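Local coordinates for protein Fe-S binding reductase, putative (Thermus thermophilus, PDB 2D4O) that is of unknown function but has the fold of the GNAT acetyltransferases and may, like its relatives, transfer acyl groups, at residues M1-F6 with F38-G43; M47-A52 with R67-S72; A60-V65 with V92-L97. The protein carries 1 engineered substitution. All coordinates share one frame; numbering follows the deposited sequence.

Interaction 1: M1-F6 with F38-G43; sequences MRFRPF and FLAEEG
Both R4 and E41 carry CG between backbone N and carbonyl carbon (chi1 57° and 43°), and each chain then runs extended, which brings guanidinium and carboxylate together over the strand pair. R4 grips E41 side-on: NE meets OE1 at 2.7 Å in an almost straight bond, and NH2 reaches OE2 at 3.1 Å. OE1 lies in the guanidinium plane, but the two flat groups are turned 65° apart, so both nitrogens come at the carboxylate from above its plane. Pointing the same way as R4, L39 CD2 lies against one face of the guanidinium, 3.4 Å from R4 NH2. D10 forms a second salt bridge with R4 through NH1, which also donates to P5 O; partners on three residues together would limit the rotation of the group.

F3 and A40 point to the other side of the sheet, where F3 CE1 touches A40 CB at 3.7 Å. At the chain start the amino group of selenomethionine M1 forms a salt bridge with E42, N to OE2 2.8 Å, and a water joins M1 N to G43 N. F6 turns the edge of its ring to the backbone of F38, and its CB rests on L39 CB at 4.2 Å. Backbone bonds run both ways in the pairs R2–E41 and R4–L39, while F3–A40 is the non-hydrogen-bonded pair between them. Helix 11-17 packs on L39 and helix 73-89 on M1 and F38. This is the antiparallel pairing of the first two strands at one margin of a GNAT-type sheet.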
HETATM    1  N   MSE A   1      10.983  -4.766  13.752  1.00 13.84           N
HETATM    2  CA  MSE A   1       9.994  -4.534  12.644  1.00 14.18           C
HETATM    3  C   MSE A   1       9.495  -5.846  12.037  1.00 13.55           C
HETATM    4  O   MSE A   1      10.301  -6.667  11.623  1.00 13.28           O
HETATM    5  CB  MSE A   1      10.642  -3.678  11.554  1.00 15.69           C
HETATM    6  CG  MSE A   1       9.705  -3.276  10.419  1.00 15.43           C
HETATM    7 SE   MSE A   1       8.532  -1.838  10.982  1.00 23.72          SE
HETATM    8  CE  MSE A   1       9.823  -0.343  11.252  1.00 18.18           C
ATOM      9  N   ARG A   2       8.171  -6.018  11.963  1.00 12.65           N
ATOM     10  CA  ARG A   2       7.559  -7.164  11.306  1.00 13.44           C
ATOM     11  C   ARG A   2       6.451  -6.780  10.352  1.00 13.56           C
ATOM     12  O   ARG A   2       5.805  -5.723  10.511  1.00 14.27           O
ATOM     13  CB  ARG A   2       6.995  -8.146  12.327  1.00 13.23           C
ATOM     14  CG  ARG A   2       8.051  -8.774  13.230  1.00 12.71           C
ATOM     15  CD  ARG A   2       8.979  -9.767  12.540  1.00 11.39           C
ATOM     16  NE  ARG A   2       9.874 -10.386  13.526  1.00 12.38           N
ATOM     17  CZ  ARG A   2      10.946  -9.805  14.046  1.00 14.15           C
ATOM     18  NH1 ARG A   2      11.314  -8.590  13.678  1.00 14.75           N
ATOM     19  NH2 ARG A   2      11.664 -10.443  14.960  1.00 16.61           N
ATOM     20  N   PHE A   3       6.191  -7.657   9.382  1.00 13.00           N
ATOM     21  CA  PHE A   3       5.197  -7.380   8.353  1.00 13.48           C
ATOM     22  C   PHE A   3       4.258  -8.576   8.260  1.00 13.71           C
ATOM     23  O   PHE A   3       4.694  -9.708   8.279  1.00 13.31           O
ATOM     24  CB  PHE A   3       5.865  -7.095   6.998  1.00 13.69           C
ATOM     25  CG  PHE A   3       6.913  -6.050   7.075  1.00 13.36           C
ATOM     26  CD1 PHE A   3       6.586  -4.720   6.890  1.00 13.71           C
ATOM     27  CD2 PHE A   3       8.213  -6.383   7.418  1.00 14.62           C
ATOM     28  CE1 PHE A   3       7.551  -3.739   7.015  1.00 14.24           C
ATOM     29  CE2 PHE A   3       9.191  -5.408   7.548  1.00 14.80           C
ATOM     30  CZ  PHE A   3       8.863  -4.091   7.359  1.00 13.96           C
ATOM     31  N   ARG A   4       2.963  -8.329   8.176  1.00 13.98           N
ATOM     32  CA  ARG A   4       1.979  -9.421   8.168  1.00 12.89           C
ATOM     33  C   ARG A   4       0.677  -8.987   7.559  1.00 13.42           C
ATOM     34  O   ARG A   4       0.412  -7.804   7.461  1.00 12.80           O
ATOM     35  CB  ARG A   4       1.701  -9.842   9.581  1.00 13.88           C
ATOM     36  CG  ARG A   4       1.205  -8.720  10.522  1.00 12.68           C
ATOM     37  CD  ARG A   4       0.831  -9.283  11.883  1.00 13.62           C
ATOM     38  NE  ARG A   4       0.372  -8.291  12.852  1.00 12.42           N
ATOM     39  CZ  ARG A   4      -0.904  -7.868  12.939  1.00 15.62           C
ATOM     40  NH1 ARG A   4      -1.850  -8.328  12.112  1.00 16.63           N
ATOM     41  NH2 ARG A   4      -1.251  -6.997  13.875  1.00 14.49           N
ATOM     42  N   PRO A   5      -0.191  -9.935   7.210  1.00 14.72           N
ATOM     43  CA  PRO A   5      -1.549  -9.584   6.833  1.00 14.32           C
ATOM     44  C   PRO A   5      -2.217  -8.965   8.027  1.00 14.67           C
ATOM     45  O   PRO A   5      -1.828  -9.248   9.172  1.00 15.06           O
ATOM     46  CB  PRO A   5      -2.178 -10.959   6.478  1.00 14.50           C
ATOM     47  CG  PRO A   5      -1.031 -11.786   6.112  1.00 14.86           C
ATOM     48  CD  PRO A   5       0.025 -11.388   7.119  1.00 15.16           C
ATOM     49  N   PHE A   6      -3.208  -8.117   7.787  1.00 14.63           N
ATOM     50  CA  PHE A   6      -4.050  -7.606   8.859  1.00 14.90           C
ATOM     51  C   PHE A   6      -5.424  -8.241   8.820  1.00 15.36           C
ATOM     52  O   PHE A   6      -5.821  -8.794   7.800  1.00 15.29           O
ATOM     53  CB  PHE A   6      -4.174  -6.090   8.830  1.00 14.97           C
ATOM     54  CG  PHE A   6      -4.616  -5.520   7.514  1.00 15.26           C
ATOM     55  CD1 PHE A   6      -5.944  -5.566   7.110  1.00 16.23           C
ATOM     56  CD2 PHE A   6      -3.710  -4.850   6.715  1.00 14.14           C
ATOM     57  CE1 PHE A   6      -6.347  -4.984   5.894  1.00 13.26           C
ATOM     58  CE2 PHE A   6      -4.097  -4.287   5.499  1.00 14.37           C
ATOM     59  CZ  PHE A   6      -5.418  -4.345   5.095  1.00 13.99           C
ATOM     60  N   PHE A  38      -0.869  -5.412   3.617  1.00 12.74           N
ATOM     61  CA  PHE A  38      -0.051  -5.683   4.769  1.00 12.89           C
ATOM     62  C   PHE A  38      -0.032  -4.539   5.778  1.00 13.52           C
ATOM     63  O   PHE A  38      -0.370  -3.391   5.482  1.00 13.45           O
ATOM     64  CB  PHE A  38       1.403  -5.938   4.311  1.00 13.54           C
ATOM     65  CG  PHE A  38       1.524  -7.078   3.387  1.00 12.76           C
ATOM     66  CD1 PHE A  38       1.713  -8.372   3.887  1.00 13.34           C
ATOM     67  CD2 PHE A  38       1.382  -6.892   2.007  1.00 13.34           C
ATOM     68  CE1 PHE A  38       1.805  -9.441   3.033  1.00 13.01           C
ATOM     69  CE2 PHE A  38       1.470  -7.955   1.150  1.00 10.81           C
ATOM     70  CZ  PHE A  38       1.675  -9.233   1.639  1.00 13.15           C
ATOM     71  N   LEU A  39       0.421  -4.897   6.969  1.00 14.18           N
ATOM     72  CA  LEU A  39       0.619  -4.010   8.094  1.00 14.63           C
ATOM     73  C   LEU A  39       2.061  -4.228   8.563  1.00 14.33           C
ATOM     74  O   LEU A  39       2.538  -5.353   8.581  1.00 14.99           O
ATOM     75  CB  LEU A  39      -0.333  -4.405   9.218  1.00 15.48           C
ATOM     76  CG  LEU A  39      -0.255  -3.799  10.621  1.00 18.23           C
ATOM     77  CD1 LEU A  39      -0.560  -2.319  10.632  1.00 20.79           C
ATOM     78  CD2 LEU A  39      -1.266  -4.497  11.563  1.00 21.48           C
ATOM     79  N   ALA A  40       2.720  -3.136   8.940  1.00 13.45           N
ATOM     80  CA  ALA A  40       4.012  -3.125   9.584  1.00 13.65           C
ATOM     81  C   ALA A  40       3.891  -2.754  11.066  1.00 14.01           C
ATOM     82  O   ALA A  40       3.179  -1.813  11.393  1.00 14.03           O
ATOM     83  CB  ALA A  40       4.893  -2.092   8.908  1.00 12.95           C
ATOM     84  N   GLU A  41       4.603  -3.452  11.941  1.00 13.82           N
ATOM     85  CA  GLU A  41       4.665  -3.087  13.366  1.00 15.32           C
ATOM     86  C   GLU A  41       6.087  -3.324  13.948  1.00 16.51           C
ATOM     87  O   GLU A  41       6.826  -4.225  13.536  1.00 15.95           O
ATOM     88  CB  GLU A  41       3.532  -3.757  14.198  1.00 15.91           C
ATOM     89  CG  GLU A  41       3.298  -5.210  13.864  1.00 16.97           C
ATOM     90  CD  GLU A  41       2.087  -5.881  14.515  1.00 18.39           C
ATOM     91  OE1 GLU A  41       2.175  -7.122  14.567  1.00 18.01           O
ATOM     92  OE2 GLU A  41       1.070  -5.259  14.926  1.00 17.40           O
ATOM     93  N   GLU A  42       6.483  -2.420  14.827  1.00 18.29           N
ATOM     94  CA  GLU A  42       7.709  -2.532  15.619  1.00 19.83           C
ATOM     95  C   GLU A  42       7.294  -2.881  17.039  1.00 20.37           C
ATOM     96  O   GLU A  42       6.759  -2.048  17.761  1.00 18.87           O
ATOM     97  CB  GLU A  42       8.483  -1.219  15.578  1.00 20.75           C
ATOM     98  CG  GLU A  42       9.802  -1.220  16.359  1.00 23.15           C
ATOM     99  CD  GLU A  42      10.834  -2.167  15.788  1.00 27.46           C
ATOM    100  OE1 GLU A  42      11.410  -2.994  16.563  1.00 31.57           O
ATOM    101  OE2 GLU A  42      11.071  -2.091  14.562  1.00 30.27           O
ATOM    102  N   GLY A  43       7.545  -4.130  17.429  1.00 21.68           N
ATOM    103  CA  GLY A  43       6.977  -4.675  18.646  1.00 22.20           C
ATOM    104  C   GLY A  43       5.480  -4.582  18.480  1.00 22.59           C
ATOM    105  O   GLY A  43       4.962  -4.962  17.436  1.00 22.83           O
TER
HETATM  106  O   HOH W   1       8.944  -5.905  15.556  1.00 25.20           O

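Interaction 2: M47-A52 with R67-S72; sequences MGFALA and RMEGRS. Engineered in segment 67-72: M68 (natural residue Ile).
F49 lies alongside E69 with one ring face under its aliphatic part: E69 CB sits 4.2 Å from the ring centroid, 22° off the normal, a CH-pi contact, and CG comes to 3.5 Å from F49 CZ. With chi1 at 67° the F49 ring leans across to the neighbouring strand. F49 CZ also stands over the centre of the R67 guanidinium, 4.0 Å from R67 NE, with the two planes steeply inclined. R67 runs extended and holds E69 side-on, NE and NH2 both donating to OE2; the NE bond, 2.8 Å, uses the anti lone pair. Its terminal nitrogens also donate to the carbonyls of R21 and A18, so the buried charge is held from several sides.

On the reverse face A50 CB touches CE of M68, an engineered selenomethionine in place of isoleucine, at 3.6 Å; helix 73-89 packs against both. Further along, M47, also a selenomethionine, bends SE over one face of the R71 guanidinium while CE nears S72 OG at 3.7 Å. R71 forms a salt bridge with E45, and S72 is the N-cap of helix 73-89, its OG accepting from A75 N. Glycines meet at G48–G70, where the CA atoms are only 3.9 Å apart; a CB on G48 would clash with E69 O. F49 and E69 exchange a pair of backbone bonds, and L51 N reaches R67 O at 2.9 Å. On its other edge strand 45-56 has a classic beta bulge, M47 and G48 facing A40 of strand 38-42; with 61-70 it forms the sheet's central antiparallel hairpin.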
HETATM    1  N   MSE A  47       3.320   0.591  12.573  1.00 15.47           N
HETATM    2  CA  MSE A  47       4.302   1.459  11.911  1.00 16.03           C
HETATM    3  C   MSE A  47       3.963   1.808  10.480  1.00 15.22           C
HETATM    4  O   MSE A  47       4.573   2.716   9.906  1.00 14.61           O
HETATM    5  CB  MSE A  47       5.710   0.848  11.970  1.00 14.99           C
HETATM    6  CG  MSE A  47       6.347   0.775  13.333  1.00 18.13           C
HETATM    7 SE   MSE A  47       6.649   2.606  14.062  1.00 24.44          SE
HETATM    8  CE  MSE A  47       8.276   3.088  12.869  1.00 23.13           C
ATOM      9  N   GLY A  48       3.036   1.067   9.879  1.00 15.60           N
ATOM     10  CA  GLY A  48       2.609   1.358   8.523  1.00 15.05           C
ATOM     11  C   GLY A  48       1.584   0.359   8.006  1.00 14.68           C
ATOM     12  O   GLY A  48       1.301  -0.670   8.655  1.00 14.05           O
ATOM     13  N   PHE A  49       0.971   0.692   6.874  1.00 13.79           N
ATOM     14  CA  PHE A  49       0.130  -0.261   6.160  1.00 13.71           C
ATOM     15  C   PHE A  49       0.141  -0.029   4.661  1.00 13.60           C
ATOM     16  O   PHE A  49       0.529   1.049   4.193  1.00 14.36           O
ATOM     17  CB  PHE A  49      -1.301  -0.299   6.724  1.00 13.78           C
ATOM     18  CG  PHE A  49      -2.095   0.981   6.502  1.00 14.30           C
ATOM     19  CD1 PHE A  49      -2.707   1.246   5.285  1.00 17.02           C
ATOM     20  CD2 PHE A  49      -2.243   1.905   7.522  1.00 15.17           C
ATOM     21  CE1 PHE A  49      -3.480   2.420   5.106  1.00 15.35           C
ATOM     22  CE2 PHE A  49      -2.987   3.093   7.334  1.00 12.06           C
ATOM     23  CZ  PHE A  49      -3.602   3.336   6.144  1.00 14.08           C
ATOM     24  N   ALA A  50      -0.215  -1.078   3.921  1.00 13.97           N
ATOM     25  CA  ALA A  50      -0.399  -0.996   2.479  1.00 15.18           C
ATOM     26  C   ALA A  50      -1.659  -1.668   2.059  1.00 15.02           C
ATOM     27  O   ALA A  50      -1.929  -2.809   2.433  1.00 15.95           O
ATOM     28  CB  ALA A  50       0.806  -1.516   1.730  1.00 14.75           C
ATOM     29  N   LEU A  51      -2.466  -0.928   1.315  1.00 14.84           N
ATOM     30  CA  LEU A  51      -3.706  -1.439   0.756  1.00 15.16           C
ATOM     31  C   LEU A  51      -3.503  -1.589  -0.749  1.00 14.60           C
ATOM     32  O   LEU A  51      -3.208  -0.635  -1.422  1.00 14.47           O
ATOM     33  CB  LEU A  51      -4.856  -0.481   1.059  1.00 14.35           C
ATOM     34  CG  LEU A  51      -5.040   0.016   2.478  1.00 16.30           C
ATOM     35  CD1 LEU A  51      -6.261   0.862   2.511  1.00 19.05           C
ATOM     36  CD2 LEU A  51      -5.147  -1.100   3.494  1.00 16.55           C
ATOM     37  N   ALA A  52      -3.667  -2.797  -1.260  1.00 15.01           N
ATOM     38  CA  ALA A  52      -3.396  -3.067  -2.650  1.00 14.91           C
ATOM     39  C   ALA A  52      -4.262  -4.235  -3.138  1.00 15.08           C
ATOM     40  O   ALA A  52      -4.708  -5.063  -2.354  1.00 15.69           O
ATOM     41  CB  ALA A  52      -1.914  -3.393  -2.849  1.00 15.06           C
ATOM     42  N   ARG A  67      -3.265   2.754  -1.185  1.00 19.24           N
ATOM     43  CA  ARG A  67      -2.777   3.548  -0.101  1.00 19.66           C
ATOM     44  C   ARG A  67      -1.580   2.914   0.600  1.00 18.70           C
ATOM     45  O   ARG A  67      -1.541   1.733   0.813  1.00 18.91           O
ATOM     46  CB  ARG A  67      -3.906   3.809   0.889  1.00 20.21           C
ATOM     47  CG  ARG A  67      -3.528   4.918   1.815  1.00 21.72           C
ATOM     48  CD  ARG A  67      -4.693   5.430   2.593  1.00 22.09           C
ATOM     49  NE  ARG A  67      -4.276   6.374   3.606  1.00 22.55           N
ATOM     50  CZ  ARG A  67      -5.074   6.783   4.565  1.00 22.24           C
ATOM     51  NH1 ARG A  67      -6.324   6.343   4.579  1.00 23.68           N
ATOM     52  NH2 ARG A  67      -4.649   7.637   5.482  1.00 20.24           N
HETATM   53  N   MSE A  68      -0.572   3.709   0.873  1.00 18.55           N
HETATM   54  CA  MSE A  68       0.498   3.305   1.793  1.00 19.13           C
HETATM   55  C   MSE A  68       0.802   4.424   2.779  1.00 18.58           C
HETATM   56  O   MSE A  68       0.909   5.585   2.390  1.00 18.60           O
HETATM   57  CB  MSE A  68       1.785   2.921   1.063  1.00 20.70           C
HETATM   58  CG  MSE A  68       2.739   2.050   1.964  1.00 24.12           C
HETATM   59 SE   MSE A  68       4.276   1.622   0.993  1.00 36.12          SE
HETATM   60  CE  MSE A  68       3.380   0.147  -0.107  1.00 28.88           C
ATOM     61  N   GLU A  69       0.915   4.048   4.057  1.00 17.74           N
ATOM     62  CA  GLU A  69       1.299   4.921   5.151  1.00 17.19           C
ATOM     63  C   GLU A  69       2.415   4.256   5.916  1.00 16.64           C
ATOM     64  O   GLU A  69       2.554   3.046   5.905  1.00 15.20           O
ATOM     65  CB  GLU A  69       0.140   5.175   6.104  1.00 17.91           C
ATOM     66  CG  GLU A  69      -1.116   5.750   5.466  1.00 19.86           C
ATOM     67  CD  GLU A  69      -0.938   7.160   4.927  1.00 23.33           C
ATOM     68  OE1 GLU A  69       0.095   7.807   5.213  1.00 25.11           O
ATOM     69  OE2 GLU A  69      -1.845   7.625   4.204  1.00 24.82           O
ATOM     70  N   GLY A  70       3.225   5.053   6.588  1.00 17.44           N
ATOM     71  CA  GLY A  70       4.409   4.536   7.254  1.00 17.42           C
ATOM     72  C   GLY A  70       5.125   5.609   8.029  1.00 17.82           C
ATOM     73  O   GLY A  70       5.244   6.715   7.547  1.00 16.94           O
ATOM     74  N   ARG A  71       5.618   5.278   9.221  1.00 17.65           N
ATOM     75  CA  ARG A  71       6.228   6.266  10.086  1.00 17.93           C
ATOM     76  C   ARG A  71       7.745   6.303   9.909  1.00 17.20           C
ATOM     77  O   ARG A  71       8.413   7.098  10.535  1.00 17.27           O
ATOM     78  CB  ARG A  71       5.854   5.987  11.533  1.00 18.74           C
ATOM     79  CG  ARG A  71       4.336   6.122  11.750  1.00 20.47           C
ATOM     80  CD  ARG A  71       3.865   5.651  13.108  1.00 24.08           C
ATOM     81  NE  ARG A  71       4.547   6.356  14.175  1.00 27.71           N
ATOM     82  CZ  ARG A  71       4.523   5.985  15.459  1.00 32.89           C
ATOM     83  NH1 ARG A  71       3.817   4.917  15.849  1.00 35.47           N
ATOM     84  NH2 ARG A  71       5.193   6.694  16.363  1.00 32.62           N
ATOM     85  N   SER A  72       8.277   5.427   9.072  1.00 15.78           N
ATOM     86  CA  SER A  72       9.712   5.432   8.775  1.00 14.84           C
ATOM     87  C   SER A  72       9.980   4.867   7.397  1.00 15.00           C
ATOM     88  O   SER A  72       9.230   4.061   6.875  1.00 14.59           O
ATOM     89  CB  SER A  72      10.500   4.617   9.811  1.00 15.39           C
ATOM     90  OG  SER A  72      10.189   3.210   9.716  1.00 14.89           O
TER

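Interaction 3: A60-V65 with V92-L97; sequences ATTVLV and VYEVAL
Parallel strand pairing joins 61-65 to 94-97, the first and last elements of a beta-alpha-beta unit whose helix is 73-89. The backbone ladder alternates from strand to strand: V63 N donates to E94 O at 2.9 Å, A96 N to V63 O at 2.8 Å, and V65 N to A96 O at 2.9 Å in a nearly straight bond. Y93 N makes a weak, bent bond to T61 O. The short strand axes diverge by 31°.

On one face T62 and E94 meet through polar ends, OG1 lying 2.7 Å from OE2. E94 sets out with chi1 61°, and the extended rest of the chain carries its carboxylate over T62. Q57 OE1 is a second polar partner of T62 OG1. An alanine in place of E94 would lack the carboxylate, and T62 OG1 would probably lose this partner, keeping Q57, and be freer to turn. T62 CG2 touches A96 CB on the same face.

The opposite face is apolar. V92 brings CG1 to V63 CG2 at 3.6 Å, the two side chains crossing at about a right angle, and V65 and L97 lie side by side, CB to CB 3.6 Å. Helix 73-89 packs here through V83 on V63 and V95 and A87 on V92 and V95, F115 touches V95 and L97, and strand 45-56 flanks 61-70 on its other edge.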
ATOM      1  N   ALA A  60      -2.192  -8.436 -18.879  1.00 19.81           N
ATOM      2  CA  ALA A  60      -1.393  -8.685 -17.706  1.00 19.29           C
ATOM      3  C   ALA A  60      -2.023  -8.037 -16.492  1.00 18.49           C
ATOM      4  O   ALA A  60      -2.868  -7.161 -16.622  1.00 18.55           O
ATOM      5  CB  ALA A  60       0.028  -8.117 -17.927  1.00 18.62           C
ATOM      6  N   THR A  61      -1.547  -8.439 -15.319  1.00 17.20           N
ATOM      7  CA  THR A  61      -1.986  -7.877 -14.047  1.00 16.86           C
ATOM      8  C   THR A  61      -1.012  -6.837 -13.512  1.00 15.81           C
ATOM      9  O   THR A  61       0.201  -7.014 -13.565  1.00 15.37           O
ATOM     10  CB  THR A  61      -2.118  -9.007 -13.027  1.00 16.94           C
ATOM     11  OG1 THR A  61      -3.052  -9.963 -13.516  1.00 18.11           O
ATOM     12  CG2 THR A  61      -2.725  -8.520 -11.704  1.00 19.00           C
ATOM     13  N   THR A  62      -1.568  -5.737 -13.019  1.00 15.94           N
ATOM     14  CA  THR A  62      -0.863  -4.766 -12.201  1.00 15.95           C
ATOM     15  C   THR A  62      -1.394  -4.910 -10.767  1.00 16.19           C
ATOM     16  O   THR A  62      -2.603  -4.955 -10.542  1.00 16.24           O
ATOM     17  CB  THR A  62      -1.229  -3.370 -12.713  1.00 17.60           C
ATOM     18  OG1 THR A  62      -0.667  -3.167 -14.021  1.00 19.26           O
ATOM     19  CG2 THR A  62      -0.663  -2.267 -11.827  1.00 17.41           C
ATOM     20  N   VAL A  63      -0.513  -4.985  -9.793  1.00 14.42           N
ATOM     21  CA  VAL A  63      -0.950  -4.820  -8.407  1.00 14.02           C
ATOM     22  C   VAL A  63      -0.876  -3.321  -8.134  1.00 13.91           C
ATOM     23  O   VAL A  63       0.187  -2.708  -8.180  1.00 15.90           O
ATOM     24  CB  VAL A  63      -0.165  -5.702  -7.421  1.00 13.19           C
ATOM     25  CG1 VAL A  63      -0.287  -5.188  -5.986  1.00 15.38           C
ATOM     26  CG2 VAL A  63      -0.683  -7.157  -7.497  1.00 12.78           C
ATOM     27  N   LEU A  64      -2.046  -2.741  -7.956  1.00 13.56           N
ATOM     28  CA  LEU A  64      -2.201  -1.333  -7.673  1.00 14.69           C
ATOM     29  C   LEU A  64      -2.320  -1.092  -6.173  1.00 15.17           C
ATOM     30  O   LEU A  64      -3.197  -1.638  -5.484  1.00 15.08           O
ATOM     31  CB  LEU A  64      -3.429  -0.807  -8.404  1.00 14.22           C
ATOM     32  CG  LEU A  64      -3.797   0.651  -8.152  1.00 18.82           C
ATOM     33  CD1 LEU A  64      -2.741   1.602  -8.724  1.00 19.58           C
ATOM     34  CD2 LEU A  64      -5.154   0.926  -8.690  1.00 22.64           C
ATOM     35  N   VAL A  65      -1.418  -0.267  -5.661  1.00 16.57           N
ATOM     36  CA  VAL A  65      -1.449   0.117  -4.262  1.00 17.41           C
ATOM     37  C   VAL A  65      -2.322   1.356  -4.186  1.00 18.41           C
ATOM     38  O   VAL A  65      -1.949   2.391  -4.712  1.00 20.19           O
ATOM     39  CB  VAL A  65      -0.060   0.424  -3.721  1.00 16.82           C
ATOM     40  CG1 VAL A  65      -0.104   0.882  -2.269  1.00 19.37           C
ATOM     41  CG2 VAL A  65       0.827  -0.797  -3.859  1.00 16.69           C
ATOM     42  N   VAL A  92       2.331 -11.694 -11.141  1.00 14.69           N
ATOM     43  CA  VAL A  92       1.839 -10.365 -11.490  1.00 14.02           C
ATOM     44  C   VAL A  92       2.956  -9.573 -12.195  1.00 14.37           C
ATOM     45  O   VAL A  92       4.117  -9.571 -11.750  1.00 13.84           O
ATOM     46  CB  VAL A  92       1.374  -9.646 -10.223  1.00 14.66           C
ATOM     47  CG1 VAL A  92       1.202  -8.130 -10.421  1.00 13.48           C
ATOM     48  CG2 VAL A  92       0.076 -10.310  -9.709  1.00 16.29           C
ATOM     49  N   TYR A  93       2.589  -8.874 -13.260  1.00 13.79           N
ATOM     50  CA  TYR A  93       3.576  -8.251 -14.169  1.00 13.95           C
ATOM     51  C   TYR A  93       4.280  -7.008 -13.561  1.00 14.40           C
ATOM     52  O   TYR A  93       5.491  -6.778 -13.789  1.00 13.18           O
ATOM     53  CB  TYR A  93       2.878  -7.898 -15.510  1.00 13.97           C
ATOM     54  CG  TYR A  93       3.754  -7.219 -16.490  1.00 12.96           C
ATOM     55  CD1 TYR A  93       4.680  -7.921 -17.233  1.00 12.92           C
ATOM     56  CD2 TYR A  93       3.722  -5.832 -16.627  1.00 15.70           C
ATOM     57  CE1 TYR A  93       5.511  -7.283 -18.142  1.00 14.54           C
ATOM     58  CE2 TYR A  93       4.560  -5.187 -17.524  1.00 15.94           C
ATOM     59  CZ  TYR A  93       5.448  -5.910 -18.268  1.00 15.72           C
ATOM     60  OH  TYR A  93       6.253  -5.231 -19.164  1.00 17.54           O
ATOM     61  N   GLU A  94       3.528  -6.194 -12.811  1.00 14.66           N
ATOM     62  CA  GLU A  94       4.094  -4.983 -12.227  1.00 15.14           C
ATOM     63  C   GLU A  94       3.327  -4.571 -10.970  1.00 15.05           C
ATOM     64  O   GLU A  94       2.186  -4.996 -10.748  1.00 13.88           O
ATOM     65  CB  GLU A  94       4.086  -3.840 -13.236  1.00 14.68           C
ATOM     66  CG  GLU A  94       2.677  -3.489 -13.678  1.00 15.99           C
ATOM     67  CD  GLU A  94       2.614  -2.429 -14.761  1.00 20.10           C
ATOM     68  OE1 GLU A  94       3.628  -2.125 -15.390  1.00 21.25           O
ATOM     69  OE2 GLU A  94       1.523  -1.894 -14.980  1.00 21.74           O
ATOM     70  N   VAL A  95       3.970  -3.723 -10.178  1.00 14.04           N
ATOM     71  CA  VAL A  95       3.378  -3.103  -9.008  1.00 13.81           C
ATOM     72  C   VAL A  95       3.373  -1.602  -9.260  1.00 14.63           C
ATOM     73  O   VAL A  95       4.376  -1.057  -9.704  1.00 14.02           O
ATOM     74  CB  VAL A  95       4.164  -3.378  -7.748  1.00 13.47           C
ATOM     75  CG1 VAL A  95       3.456  -2.694  -6.553  1.00 15.51           C
ATOM     76  CG2 VAL A  95       4.264  -4.877  -7.485  1.00 13.25           C
ATOM     77  N   ALA A  96       2.239  -0.950  -9.043  1.00 15.14           N
ATOM     78  CA  ALA A  96       2.148   0.493  -9.288  1.00 15.95           C
ATOM     79  C   ALA A  96       1.550   1.161  -8.084  1.00 17.34           C
ATOM     80  O   ALA A  96       0.715   0.584  -7.407  1.00 17.00           O
ATOM     81  CB  ALA A  96       1.310   0.777 -10.476  1.00 16.21           C
ATOM     82  N   LEU A  97       1.999   2.386  -7.829  1.00 18.30           N
ATOM     83  CA  LEU A  97       1.349   3.252  -6.863  1.00 20.01           C
ATOM     84  C   LEU A  97       1.582   4.729  -7.156  1.00 19.64           C
ATOM     85  O   LEU A  97       2.445   5.081  -7.959  1.00 19.68           O
ATOM     86  CB  LEU A  97       1.802   2.913  -5.469  1.00 20.93           C
ATOM     87  CG  LEU A  97       3.171   3.257  -4.981  1.00 23.88           C
ATOM     88  CD1 LEU A  97       3.246   3.216  -3.427  1.00 25.24           C
ATOM     89  CD2 LEU A  97       4.129   2.259  -5.623  1.00 28.57           C
TER

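The three contacts follow one another across a single five-stranded mixed sheet, ordered 2-4, 38-42, 45-56, 61-70, 94-97. Interactions 1 and 2 have centres about 10 Å apart and are stitched together by backbone pairing of strands 38-42 and 45-56, with A40 O to M47 N at 2.7 Å. Interactions 2 and 3, centres about 17 Å apart, share strand 61-70 and touch through A52 CB and L64 O at 3.4 Å. Interactions 1 and 3 lie on opposite sides of the chain centre without touching. Along the chain interaction 1 closes first, while 2 and 3 interleave. Helix 73-89 packs on residues of all three, binding antiparallel and parallel parts into one GNAT-like domain.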